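Local coordinates for protein carbohydrate binding family 6 (Clostridium thermocellum, PDB 5A8C) that probably hydrolyses terminal alpha-L-arabinofuranosidic bonds as a family 43 glycoside hydrolase built on a five-bladed beta-propeller, at residues 176-188 with 201-215. Residues are numbered along the deposited sequence; the frame is centred on the assembly and turned at random. Where two conformers were deposited one is given.
Sequences YFGGNGQNNIRVI and AMTMSAPRFFEAAYM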
ATOM      1  N   TYR A 176       6.620   8.331   0.033  1.00  5.40           N
ATOM      2  CA  TYR A 176       5.413   9.162   0.042  1.00  5.57           C
ATOM      3  C   TYR A 176       4.540   8.706   1.200  1.00  5.61           C
ATOM      4  O   TYR A 176       4.476   7.501   1.475  1.00  6.28           O
ATOM      5  CB  TYR A 176       4.642   8.994  -1.298  1.00  5.97           C
ATOM      6  CG  TYR A 176       5.457   9.346  -2.518  1.00  5.95           C
ATOM      7  CD1 TYR A 176       6.434   8.501  -3.033  1.00  6.13           C
ATOM      8  CD2 TYR A 176       5.291  10.589  -3.171  1.00  5.93           C
ATOM      9  CE1 TYR A 176       7.205   8.841  -4.127  1.00  6.30           C
ATOM     10  CE2 TYR A 176       6.049  10.911  -4.279  1.00  6.50           C
ATOM     11  CZ  TYR A 176       7.024  10.057  -4.761  1.00  6.17           C
ATOM     12  OH  TYR A 176       7.795  10.314  -5.848  1.00  7.27           O
ATOM     13  N   PHE A 177       3.877   9.619   1.902  1.00  5.53           N
ATOM     14  CA  PHE A 177       3.094   9.223   3.067  1.00  5.64           C
ATOM     15  C   PHE A 177       2.119  10.359   3.400  1.00  5.65           C
ATOM     16  O   PHE A 177       2.168  11.432   2.792  1.00  6.84           O
ATOM     17  CB  PHE A 177       4.005   8.870   4.268  1.00  5.83           C
ATOM     18  CG  PHE A 177       4.894  10.006   4.716  1.00  6.35           C
ATOM     19  CD1 PHE A 177       6.108  10.245   4.081  1.00  6.58           C
ATOM     20  CD2 PHE A 177       4.569  10.770   5.811  1.00  7.06           C
ATOM     21  CE1 PHE A 177       6.961  11.269   4.528  1.00  7.58           C
ATOM     22  CE2 PHE A 177       5.405  11.773   6.279  1.00  7.69           C
ATOM     23  CZ  PHE A 177       6.609  11.995   5.640  1.00  7.93           C
ATOM     24  N   GLY A 178       1.271  10.094   4.369  1.00  5.85           N
ATOM     25  CA  GLY A 178       0.318  11.098   4.810  1.00  6.72           C
ATOM     26  C   GLY A 178      -1.113  10.617   4.730  1.00  5.95           C
ATOM     27  O   GLY A 178      -1.415   9.468   4.388  1.00  6.63           O
ATOM     28  N   GLY A 179      -2.040  11.523   5.014  1.00  6.90           N
ATOM     29  CA  GLY A 179      -3.423  11.189   5.029  1.00  7.18           C
ATOM     30  C   GLY A 179      -4.281  12.358   5.481  1.00  6.88           C
ATOM     31  O   GLY A 179      -3.806  13.268   6.139  1.00  7.76           O
ATOM     32  N   ASN A 180      -5.541  12.320   5.089  1.00  7.33           N
ATOM     33  CA  ASN A 180      -6.601  13.185   5.576  1.00  7.79           C
ATOM     34  C   ASN A 180      -6.432  14.632   5.115  1.00  8.15           C
ATOM     35  O   ASN A 180      -6.462  15.565   5.912  1.00 10.92           O
ATOM     36  CB  ASN A 180      -6.747  13.137   7.089  1.00  8.77           C
ATOM     37  CG  ASN A 180      -8.007  13.769   7.561  1.00  9.98           C
ATOM     38  OD1 ASN A 180      -9.024  13.757   6.883  1.00 12.48           O
ATOM     39  ND2 ASN A 180      -7.965  14.332   8.746  1.00 12.05           N
ATOM     40  N   GLY A 181      -6.294  14.845   3.820  1.00  7.84           N
ATOM     41  CA  GLY A 181      -6.390  16.208   3.248  1.00  8.00           C
ATOM     42  C   GLY A 181      -5.590  16.365   2.012  1.00  7.46           C
ATOM     43  O   GLY A 181      -4.506  15.824   1.857  1.00  7.92           O
ATOM     44  N   GLN A 182      -6.110  17.238   1.124  1.00  8.69           N
ATOM     45  CA  GLN A 182      -5.472  17.560  -0.127  1.00  9.27           C
ATOM     46  C   GLN A 182      -3.999  17.858  -0.007  1.00  8.87           C
ATOM     47  O   GLN A 182      -3.207  17.462  -0.865  1.00 10.18           O
ATOM     48  CB  GLN A 182      -6.189  18.738  -0.786  1.00 10.54           C
ATOM     49  CG  GLN A 182      -5.535  19.245  -2.034  1.00 12.61           C
ATOM     50  CD  GLN A 182      -6.146  20.535  -2.482  1.00 16.71           C
ATOM     51  OE1 GLN A 182      -7.265  20.569  -2.952  1.00 18.82           O
ATOM     52  NE2 GLN A 182      -5.413  21.634  -2.340  1.00 20.65           N
ATOM     53  N   ASN A 183      -3.612  18.633   1.004  1.00  9.16           N
ATOM     54  CA  ASN A 183      -2.233  19.092   1.177  1.00  9.77           C
ATOM     55  C   ASN A 183      -1.495  18.337   2.279  1.00  8.57           C
ATOM     56  O   ASN A 183      -0.457  18.806   2.746  1.00  9.32           O
ATOM     57  CB  ASN A 183      -2.247  20.621   1.476  1.00 11.67           C
ATOM     58  CG  ASN A 183      -2.975  21.373   0.436  1.00 12.71           C
ATOM     59  OD1 ASN A 183      -2.810  21.139  -0.771  1.00 14.87           O
ATOM     60  ND2 ASN A 183      -3.918  22.168   0.847  1.00 15.56           N
ATOM     61  N   ASN A 184      -2.029  17.186   2.680  1.00  7.93           N
ATOM     62  CA  ASN A 184      -1.449  16.361   3.719  1.00  7.97           C
ATOM     63  C   ASN A 184      -0.672  15.168   3.164  1.00  7.83           C
ATOM     64  O   ASN A 184      -0.547  14.149   3.842  1.00 10.36           O
ATOM     65  CB  ASN A 184      -2.521  15.925   4.742  1.00  9.06           C
ATOM     66  CG  ASN A 184      -2.757  17.002   5.790  1.00 10.94           C
ATOM     67  OD1 ASN A 184      -1.951  17.887   5.996  1.00 16.82           O
ATOM     68  ND2 ASN A 184      -3.849  16.909   6.512  1.00 12.95           N
ATOM     69  N   ILE A 185      -0.109  15.324   1.980  1.00  7.66           N
ATOM     70  CA  ILE A 185       0.854  14.374   1.440  1.00  7.28           C
ATOM     71  C   ILE A 185       2.248  14.913   1.728  1.00  6.58           C
ATOM     72  O   ILE A 185       2.530  16.122   1.617  1.00  7.17           O
ATOM     73  CB  ILE A 185       0.710  14.236  -0.092  1.00  7.81           C
ATOM     74  CG1 ILE A 185      -0.707  13.929  -0.523  1.00  9.06           C
ATOM     75  CG2 ILE A 185       1.701  13.201  -0.614  1.00  8.25           C
ATOM     76  CD1 ILE A 185      -0.992  14.201  -1.967  1.00 10.16           C
ATOM     77  N   ARG A 186       3.141  14.016   2.108  1.00  6.30           N
ATOM     78  CA  ARG A 186       4.553  14.327   2.262  1.00  6.86           C
ATOM     79  C   ARG A 186       5.375  13.326   1.469  1.00  6.52           C
ATOM     80  O   ARG A 186       4.959  12.186   1.257  1.00  6.67           O
ATOM     81  CB  ARG A 186       4.966  14.285   3.729  1.00  7.66           C
ATOM     82  CG  ARG A 186       4.262  15.300   4.612  1.00  8.28           C
ATOM     83  CD  ARG A 186       4.661  16.739   4.341  1.00  8.76           C
ATOM     84  NE  ARG A 186       3.978  17.697   5.210  1.00  9.19           N
ATOM     85  CZ  ARG A 186       2.766  18.192   5.003  1.00  8.98           C
ATOM     86  NH1 ARG A 186       2.065  17.849   3.945  1.00  8.52           N
ATOM     87  NH2 ARG A 186       2.254  19.071   5.853  1.00 11.17           N
ATOM     88  N   VAL A 187       6.559  13.747   1.047  1.00  6.99           N
ATOM     89  CA  VAL A 187       7.518  12.852   0.435  1.00  6.91           C
ATOM     90  C   VAL A 187       8.898  13.194   0.968  1.00  6.62           C
ATOM     91  O   VAL A 187       9.272  14.364   1.070  1.00  7.76           O
ATOM     92  CB  VAL A 187       7.444  12.863  -1.112  1.00  7.79           C
ATOM     93  CG1 VAL A 187       7.634  14.270  -1.709  1.00  8.75           C
ATOM     94  CG2 VAL A 187       8.404  11.882  -1.720  1.00  7.91           C
ATOM     95  N   ILE A 188       9.665  12.182   1.320  1.00  6.67           N
ATOM     96  CA  ILE A 188      11.022  12.356   1.830  1.00  6.92           C
ATOM     97  C   ILE A 188      11.961  11.396   1.125  1.00  6.61           C
ATOM     98  O   ILE A 188      11.590  10.265   0.796  1.00  6.77           O
ATOM     99  CB  ILE A 188      11.072  12.185   3.352  1.00  7.36           C
ATOM    100  CG1 ILE A 188      12.409  12.716   3.952  1.00  8.37           C
ATOM    101  CG2 ILE A 188      10.790  10.747   3.790  1.00  7.86           C
ATOM    102  CD1 ILE A 188      12.354  12.896   5.452  1.00  9.39           C
ATOM    103  N   ALA A 201      11.350  16.317   4.563  1.00  9.72           N
ATOM    104  CA  ALA A 201      10.139  16.000   3.795  1.00  9.31           C
ATOM    105  C   ALA A 201       9.672  17.273   3.081  1.00  9.30           C
ATOM    106  O   ALA A 201       9.931  18.402   3.512  1.00 11.80           O
ATOM    107  CB  ALA A 201       9.054  15.478   4.713  1.00  9.21           C
ATOM    108  N   MET A 202       8.990  17.045   1.987  1.00  8.33           N
ATOM    109  CA  MET A 202       8.354  18.112   1.279  0.80  9.39           C
ATOM    110  C   MET A 202       6.874  17.792   1.103  1.00  8.10           C
ATOM    111  O   MET A 202       6.440  16.641   1.235  1.00  9.58           O
ATOM    112  CB  MET A 202       9.083  18.482   0.067  0.80 12.45           C
ATOM    113  CG  MET A 202       8.849  17.527  -0.942  0.80 12.40           C
ATOM    114  SD  MET A 202       9.576  17.783  -2.581  0.80 20.43           S
ATOM    115  CE  MET A 202      11.177  17.331  -2.069  0.80 11.43           C
ATOM    116  N   THR A 203       6.093  18.821   0.801  1.00  7.63           N
ATOM    117  CA  THR A 203       4.664  18.682   0.641  0.70  7.62           C
ATOM    118  C   THR A 203       4.259  18.500  -0.782  1.00  7.31           C
ATOM    119  O   THR A 203       4.871  19.038  -1.713  1.00  8.03           O
ATOM    120  CB  THR A 203       3.966  19.940   1.174  0.70  8.10           C
ATOM    121  OG1 THR A 203       4.248  21.126   0.445  0.70 15.19           O
ATOM    122  CG2 THR A 203       4.254  19.970   2.622  0.70  5.22           C
ATOM    123  N   MET A 204       3.214  17.627  -0.942  1.00  7.79           N
ATOM    124  CA  MET A 204       2.524  17.489  -2.222  1.00  7.48           C
ATOM    125  C   MET A 204       1.050  17.707  -2.002  1.00  7.62           C
ATOM    126  O   MET A 204       0.549  17.679  -0.886  1.00  8.88           O
ATOM    127  CB  MET A 204       2.769  16.099  -2.850  1.00  8.08           C
ATOM    128  CG  MET A 204       4.181  15.840  -3.246  1.00  8.88           C
ATOM    129  SD  MET A 204       4.526  14.182  -3.798  1.00 10.47           S
ATOM    130  CE  MET A 204       3.374  14.036  -5.162  1.00 13.93           C
ATOM    131  N   SER A 205       0.327  17.890  -3.099  1.00  8.08           N
ATOM    132  CA  SER A 205      -1.110  18.077  -3.055  0.50  8.11           C
ATOM    133  C   SER A 205      -1.792  17.238  -4.143  1.00  8.09           C
ATOM    134  O   SER A 205      -1.302  17.129  -5.257  1.00  9.14           O
ATOM    135  CB  SER A 205      -1.503  19.555  -3.272  0.50  8.57           C
ATOM    136  OG  SER A 205      -0.819  20.456  -2.434  0.50  9.25           O
ATOM    137  N   ALA A 206      -2.919  16.654  -3.769  1.00  7.78           N
ATOM    138  CA  ALA A 206      -3.734  15.898  -4.739  1.00  7.70           C
ATOM    139  C   ALA A 206      -5.181  16.093  -4.364  1.00  7.63           C
ATOM    140  O   ALA A 206      -5.538  16.069  -3.193  1.00  7.96           O
ATOM    141  CB  ALA A 206      -3.406  14.390  -4.716  1.00  8.56           C
ATOM    142  N   PRO A 207      -6.074  16.221  -5.365  1.00  8.19           N
ATOM    143  CA  PRO A 207      -7.456  16.500  -5.067  1.00  8.70           C
ATOM    144  C   PRO A 207      -8.064  15.423  -4.164  1.00  7.77           C
ATOM    145  O   PRO A 207      -8.027  14.224  -4.473  1.00  8.05           O
ATOM    146  CB  PRO A 207      -8.115  16.510  -6.450  1.00 10.67           C
ATOM    147  CG  PRO A 207      -7.058  16.779  -7.403  1.00 11.46           C
ATOM    148  CD  PRO A 207      -5.815  16.225  -6.830  1.00  9.06           C
ATOM    149  N   ARG A 208      -8.666  15.843  -3.068  1.00  7.59           N
ATOM    150  CA  ARG A 208      -9.419  14.969  -2.210  1.00  7.52           C
ATOM    151  C   ARG A 208      -8.565  13.839  -1.597  1.00  6.88           C
ATOM    152  O   ARG A 208      -9.090  12.774  -1.258  1.00  7.64           O
ATOM    153  CB  ARG A 208     -10.679  14.445  -2.937  1.00  8.50           C
ATOM    154  CG  ARG A 208     -11.632  15.595  -3.270  1.00  9.73           C
ATOM    155  CD  ARG A 208     -12.666  15.270  -4.347  1.00 11.71           C
ATOM    156  NE  ARG A 208     -12.048  15.060  -5.650  1.00 11.31           N
ATOM    157  CZ  ARG A 208     -11.820  13.867  -6.185  1.00 11.12           C
ATOM    158  NH1 ARG A 208     -12.130  12.733  -5.550  1.00 11.46           N
ATOM    159  NH2 ARG A 208     -11.206  13.835  -7.348  1.00 12.39           N
ATOM    160  N   PHE A 209      -7.269  14.048  -1.471  1.00  6.92           N
ATOM    161  CA  PHE A 209      -6.409  12.998  -0.938  1.00  6.40           C
ATOM    162  C   PHE A 209      -6.856  12.558   0.450  1.00  6.10           C
ATOM    163  O   PHE A 209      -7.063  13.404   1.351  1.00  7.07           O
ATOM    164  CB  PHE A 209      -4.944  13.522  -0.838  1.00  6.49           C
ATOM    165  CG  PHE A 209      -4.005  12.541  -0.236  1.00  6.29           C
ATOM    166  CD1 PHE A 209      -3.576  11.425  -0.963  1.00  6.50           C
ATOM    167  CD2 PHE A 209      -3.556  12.681   1.057  1.00  6.82           C
ATOM    168  CE1 PHE A 209      -2.708  10.498  -0.403  1.00  6.73           C
ATOM    169  CE2 PHE A 209      -2.685  11.777   1.608  1.00  7.44           C
ATOM    170  CZ  PHE A 209      -2.282  10.663   0.895  1.00  7.20           C
ATOM    171  N   PHE A 210      -6.907  11.235   0.653  1.00  6.32           N
ATOM    172  CA  PHE A 210      -7.337  10.676   1.919  1.00  6.36           C
ATOM    173  C   PHE A 210      -6.306   9.751   2.525  1.00  6.04           C
ATOM    174  O   PHE A 210      -5.979   9.887   3.705  1.00  6.87           O
ATOM    175  CB  PHE A 210      -8.711   9.980   1.738  1.00  7.01           C
ATOM    176  CG  PHE A 210      -9.431   9.629   2.979  1.00  7.79           C
ATOM    177  CD1 PHE A 210      -9.941  10.616   3.833  1.00  9.45           C
ATOM    178  CD2 PHE A 210      -9.677   8.296   3.294  1.00  9.55           C
ATOM    179  CE1 PHE A 210     -10.692  10.275   4.956  1.00 10.59           C
ATOM    180  CE2 PHE A 210     -10.398   7.935   4.443  1.00 11.25           C
ATOM    181  CZ  PHE A 210     -10.917   8.928   5.232  1.00 12.14           C
ATOM    182  N   GLU A 211      -5.858   8.749   1.765  1.00  6.26           N
ATOM    183  CA  GLU A 211      -4.830   7.849   2.315  1.00  6.90           C
ATOM    184  C   GLU A 211      -4.225   7.056   1.126  1.00  5.22           C
ATOM    185  O   GLU A 211      -4.520   7.371  -0.025  1.00  5.51           O
ATOM    186  CB  GLU A 211      -5.395   6.969   3.455  1.00  8.57           C
ATOM    187  CG  GLU A 211      -6.501   6.119   2.955  1.00  8.46           C
ATOM    188  CD  GLU A 211      -7.467   5.515   4.066  1.00  8.87           C
ATOM    189  OE1 GLU A 211      -7.176   5.460   5.300  1.00 13.76           O
ATOM    190  OE2 GLU A 211      -8.448   4.915   3.559  1.00  8.41           O
ATOM    191  N   ALA A 212      -3.358   6.100   1.442  1.00  5.09           N
ATOM    192  CA  ALA A 212      -2.908   5.143   0.412  1.00  5.19           C
ATOM    193  C   ALA A 212      -1.991   5.721  -0.661  1.00  4.94           C
ATOM    194  O   ALA A 212      -1.972   5.198  -1.783  1.00  5.29           O
ATOM    195  CB  ALA A 212      -4.052   4.333  -0.196  1.00  5.30           C
ATOM    196  N   ALA A 213      -1.185   6.730  -0.340  1.00  5.00           N
ATOM    197  CA  ALA A 213      -0.247   7.275  -1.329  1.00  5.45           C
ATOM    198  C   ALA A 213       0.597   6.151  -1.970  1.00  5.19           C
ATOM    199  O   ALA A 213       1.149   5.291  -1.288  1.00  5.57           O
ATOM    200  CB  ALA A 213       0.682   8.287  -0.676  1.00  6.34           C
ATOM    201  N   TYR A 214       0.814   6.288  -3.276  1.00  5.37           N
ATOM    202  CA  TYR A 214       1.531   5.253  -4.021  1.00  5.52           C
ATOM    203  C   TYR A 214       2.205   5.895  -5.214  1.00  5.17           C
ATOM    204  O   TYR A 214       1.626   6.767  -5.873  1.00  6.27           O
ATOM    205  CB  TYR A 214       0.561   4.139  -4.473  1.00  6.17           C
ATOM    206  CG  TYR A 214       1.226   2.886  -4.937  1.00  6.25           C
ATOM    207  CD1 TYR A 214       1.560   1.901  -4.045  1.00  6.83           C
ATOM    208  CD2 TYR A 214       1.576   2.736  -6.261  1.00  6.73           C
ATOM    209  CE1 TYR A 214       2.177   0.719  -4.498  1.00  7.85           C
ATOM    210  CE2 TYR A 214       2.207   1.573  -6.719  1.00  6.91           C
ATOM    211  CZ  TYR A 214       2.524   0.611  -5.802  1.00  7.47           C
ATOM    212  OH  TYR A 214       3.126  -0.564  -6.249  1.00  9.25           O
ATOM    213  N   MET A 215       3.431   5.477  -5.509  1.00  5.42           N
ATOM    214  CA  MET A 215       4.173   5.954  -6.663  1.00  6.12           C
ATOM    215  C   MET A 215       4.672   4.802  -7.507  1.00  6.17           C
ATOM    216  O   MET A 215       5.244   3.847  -6.966  1.00  7.32           O
ATOM    217  CB  MET A 215       5.353   6.799  -6.179  1.00  6.38           C
ATOM    218  CG  MET A 215       6.304   7.309  -7.267  1.00  7.15           C
ATOM    219  SD  MET A 215       5.538   8.217  -8.609  1.00  7.63           S
ATOM    220  CE  MET A 215       4.704   9.535  -7.699  1.00  8.06           C
TER
HETATM  221  O   HOH W   1      -0.363   7.855   2.263  1.00  6.25           O
HETATM  222  O   HOH W   2      -9.202  18.614  -2.647  1.00 11.33           O
HETATM  223  O   HOH W   3       0.634  20.798   0.261  1.00 26.03           O
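V187 and M202 exchange two backbone hydrogen bonds, V187 N to M202 O (2.9 Å) and M202 N to V187 O, pairing strand 185-188 antiparallel with strand 201-204. M204 N continues the register to I185 O, which also accepts R186 NH1 from the opposite face of its carbonyl plane. At the type I turn G181-N184 and just before it, segment 205-210 wraps round the loop: A206 N donates to Q182 O, G181 N to F209 O and N180 N to F210 O (2.8 Å). The backbone angles of G178 and G181 would jam a CB against the preceding carbonyl, hence glycine.

I185 and F209 make the central apolar contact. I185 CG1 stands over the middle of the F209 ring in a CH-pi contact, 3.5 Å from its centroid, while I185 CD1 runs on to A206 CB. F209 CG lies anti to its backbone N (chi1 177°), which sends the flat ring inward, its edge against the slim G178-G179 backbone. The flexible thioethers of M204 and M215 fit round Y176: M204 SD lies 3.6 Å from Y176 CE2, at the ring edge, and M215 CB packs obliquely at Y176 CE1; Y176 OH hydrogen-bonds P245 O. On the exposed side, in one of two conformers each, T203 CG2 sits over one face of the R186 guanidinium and S205 OG donates to N183 OD1 (2.7 Å).

Water 1 bridges G178 O and A213 N. F210 and E211 form a classic beta bulge against strand 221-228, and E211 OE1 hydrogen-bonds a Tris molecule, probably from the crystallisation liquor, that may mark the pocket. Edge-strand pairing within one blade, the chain then crossing to start the next, is characteristic of family 43's five-bladed beta-propeller.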